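Local coordinates for sulfur oxygenase/reductase (Halothiobacillus neapolitanus, PDB 6QPA), which probably converts elemental sulfur, with oxygen, into sulfite or thiosulfate and sulfide at a mononuclear iron site, as a 24-subunit assembly, at residues Q157-V161 / H256-P262. Numbering follows the deposited sequence.
Sequences QRTVV and HIEWESP
In the antiparallel, curled beta-sheet of this sulfur oxygenase/reductase, whose family belongs to the dimeric alpha/beta-barrel clan, the start of strand 159-167 pairs with the end of strand 251-259. Thr159 and Trp259 form one hydrogen-bonded pair, with Thr159 N to Trp259 O at 3.0 Å and a bond in return; Val161 and Ile257 form the next. Between them, Val160 and Glu258 make the non-hydrogen-bonded pair, and their side chains run alongside each other on the sheet face that carries the polar network. There Arg158 NE donates to Glu258 OE2 at 2.7 Å, in the guanidinium plane but from above the carboxylate, the two planes being turned 53° apart; weaker bonds from Arg158 NH2 complete the salt bridge. Glu258 OE1 offers its anti lone pair to His256 NE2 at 2.7 Å, a nearly straight bond lying in the imidazole plane. Val160 CG1, anti to its backbone N (chi1 175°), rests over one face of the His256 ring, 3.8 Å from its centroid in a CH-pi contact. Past the strand ends, a water donates to both Gln157 O and Glu260 O. Glu258 OE1 also forms a salt bridge with Arg309, and Arg158 NH2 one with Glu304, while the hydroxyl of Tyr79 hydrogen-bonds to His256 ND1. On the other face, Val161 and Trp259 pack against helix 262-269, with Ser261 at its N-cap position, and strands 193-204 and 290-305 flank the pair.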
# COMPACT_ATOMS: atom_id res chain seq x y z
N GLN A 157 45.24 9.35 -15.58
CA GLN A 157 44.97 8.53 -14.39
C GLN A 157 45.86 8.96 -13.22
O GLN A 157 46.56 8.14 -12.61
CB GLN A 157 45.18 7.04 -14.66
CG GLN A 157 44.11 6.33 -15.49
CD GLN A 157 44.50 4.87 -15.84
OE1 GLN A 157 45.37 4.26 -15.21
NE2 GLN A 157 43.83 4.31 -16.85
N ARG A 158 45.86 10.24 -12.90
CA ARG A 158 46.61 10.73 -11.74
C ARG A 158 46.03 12.08 -11.37
O ARG A 158 45.05 12.54 -11.96
CB ARG A 158 48.12 10.79 -12.02
CG ARG A 158 48.55 11.87 -13.02
CD ARG A 158 49.91 11.60 -13.65
NE ARG A 158 50.30 12.72 -14.50
CZ ARG A 158 49.82 12.93 -15.73
NH1 ARG A 158 48.95 12.06 -16.27
NH2 ARG A 158 50.21 14.00 -16.42
N THR A 159 46.63 12.71 -10.37
CA THR A 159 46.13 13.97 -9.84
C THR A 159 47.12 15.08 -10.20
O THR A 159 48.34 14.90 -10.09
CB THR A 159 45.94 13.88 -8.33
OG1 THR A 159 44.89 12.95 -8.05
CG2 THR A 159 45.57 15.27 -7.72
N VAL A 160 46.59 16.20 -10.68
CA VAL A 160 47.40 17.39 -10.91
C VAL A 160 46.94 18.46 -9.94
O VAL A 160 45.74 18.74 -9.81
CB VAL A 160 47.34 17.87 -12.37
CG1 VAL A 160 48.10 19.20 -12.53
CG2 VAL A 160 47.94 16.81 -13.29
N VAL A 161 47.90 19.03 -9.23
CA VAL A 161 47.65 20.09 -8.27
C VAL A 161 48.34 21.35 -8.77
O VAL A 161 49.47 21.28 -9.28
CB VAL A 161 48.17 19.64 -6.89
CG1 VAL A 161 48.53 20.79 -6.08
CG2 VAL A 161 47.10 18.77 -6.21
N HIS A 256 52.96 23.57 -10.49
CA HIS A 256 52.25 22.40 -11.02
C HIS A 256 52.89 21.15 -10.43
O HIS A 256 54.09 20.92 -10.62
CB HIS A 256 52.33 22.44 -12.55
CG HIS A 256 51.86 21.19 -13.25
ND1 HIS A 256 50.84 21.20 -14.17
CD2 HIS A 256 52.35 19.93 -13.25
CE1 HIS A 256 50.68 19.99 -14.67
NE2 HIS A 256 51.60 19.20 -14.13
N ILE A 257 52.13 20.37 -9.66
CA ILE A 257 52.65 19.15 -9.04
C ILE A 257 51.73 17.98 -9.36
O ILE A 257 50.52 18.04 -9.13
CB ILE A 257 52.79 19.29 -7.51
CG1 ILE A 257 53.41 20.64 -7.14
CG2 ILE A 257 53.64 18.14 -6.99
CD1 ILE A 257 53.44 20.91 -5.67
N GLU A 258 52.33 16.89 -9.84
CA GLU A 258 51.59 15.69 -10.16
C GLU A 258 51.81 14.65 -9.08
O GLU A 258 52.91 14.53 -8.52
CB GLU A 258 52.00 15.14 -11.53
CG GLU A 258 51.90 16.22 -12.58
CD GLU A 258 51.94 15.74 -14.02
OE1 GLU A 258 51.62 16.58 -14.88
OE2 GLU A 258 52.28 14.57 -14.30
N TRP A 259 50.73 13.95 -8.75
CA TRP A 259 50.70 12.99 -7.65
C TRP A 259 49.95 11.75 -8.11
O TRP A 259 49.09 11.81 -9.00
CB TRP A 259 49.99 13.57 -6.42
CG TRP A 259 50.64 14.78 -5.83
CD1 TRP A 259 50.36 16.08 -6.13
CD2 TRP A 259 51.65 14.81 -4.82
NE1 TRP A 259 51.14 16.92 -5.37
CE2 TRP A 259 51.94 16.17 -4.56
CE3 TRP A 259 52.36 13.82 -4.13
CZ2 TRP A 259 52.92 16.57 -3.62
CZ3 TRP A 259 53.33 14.23 -3.18
CH2 TRP A 259 53.59 15.59 -2.94
N GLU A 260 50.24 10.63 -7.44
CA GLU A 260 49.59 9.37 -7.79
C GLU A 260 48.08 9.46 -7.67
O GLU A 260 47.36 8.87 -8.49
CB GLU A 260 50.12 8.24 -6.90
CG GLU A 260 49.38 6.92 -7.13
CD GLU A 260 50.04 5.73 -6.44
OE1 GLU A 260 49.31 4.96 -5.80
OE2 GLU A 260 51.28 5.56 -6.56
N SER A 261 47.57 10.17 -6.66
CA SER A 261 46.15 10.16 -6.32
C SER A 261 45.86 11.41 -5.50
O SER A 261 46.78 12.08 -5.04
CB SER A 261 45.79 8.90 -5.52
OG SER A 261 46.27 9.02 -4.18
N PRO A 262 44.58 11.75 -5.31
CA PRO A 262 44.28 12.91 -4.44
C PRO A 262 44.78 12.73 -3.01
O PRO A 262 45.25 13.70 -2.40
CB PRO A 262 42.75 13.03 -4.52
CG PRO A 262 42.40 12.40 -5.87
CD PRO A 262 43.37 11.24 -5.98
O HOH W 1 48.43 7.52 -10.63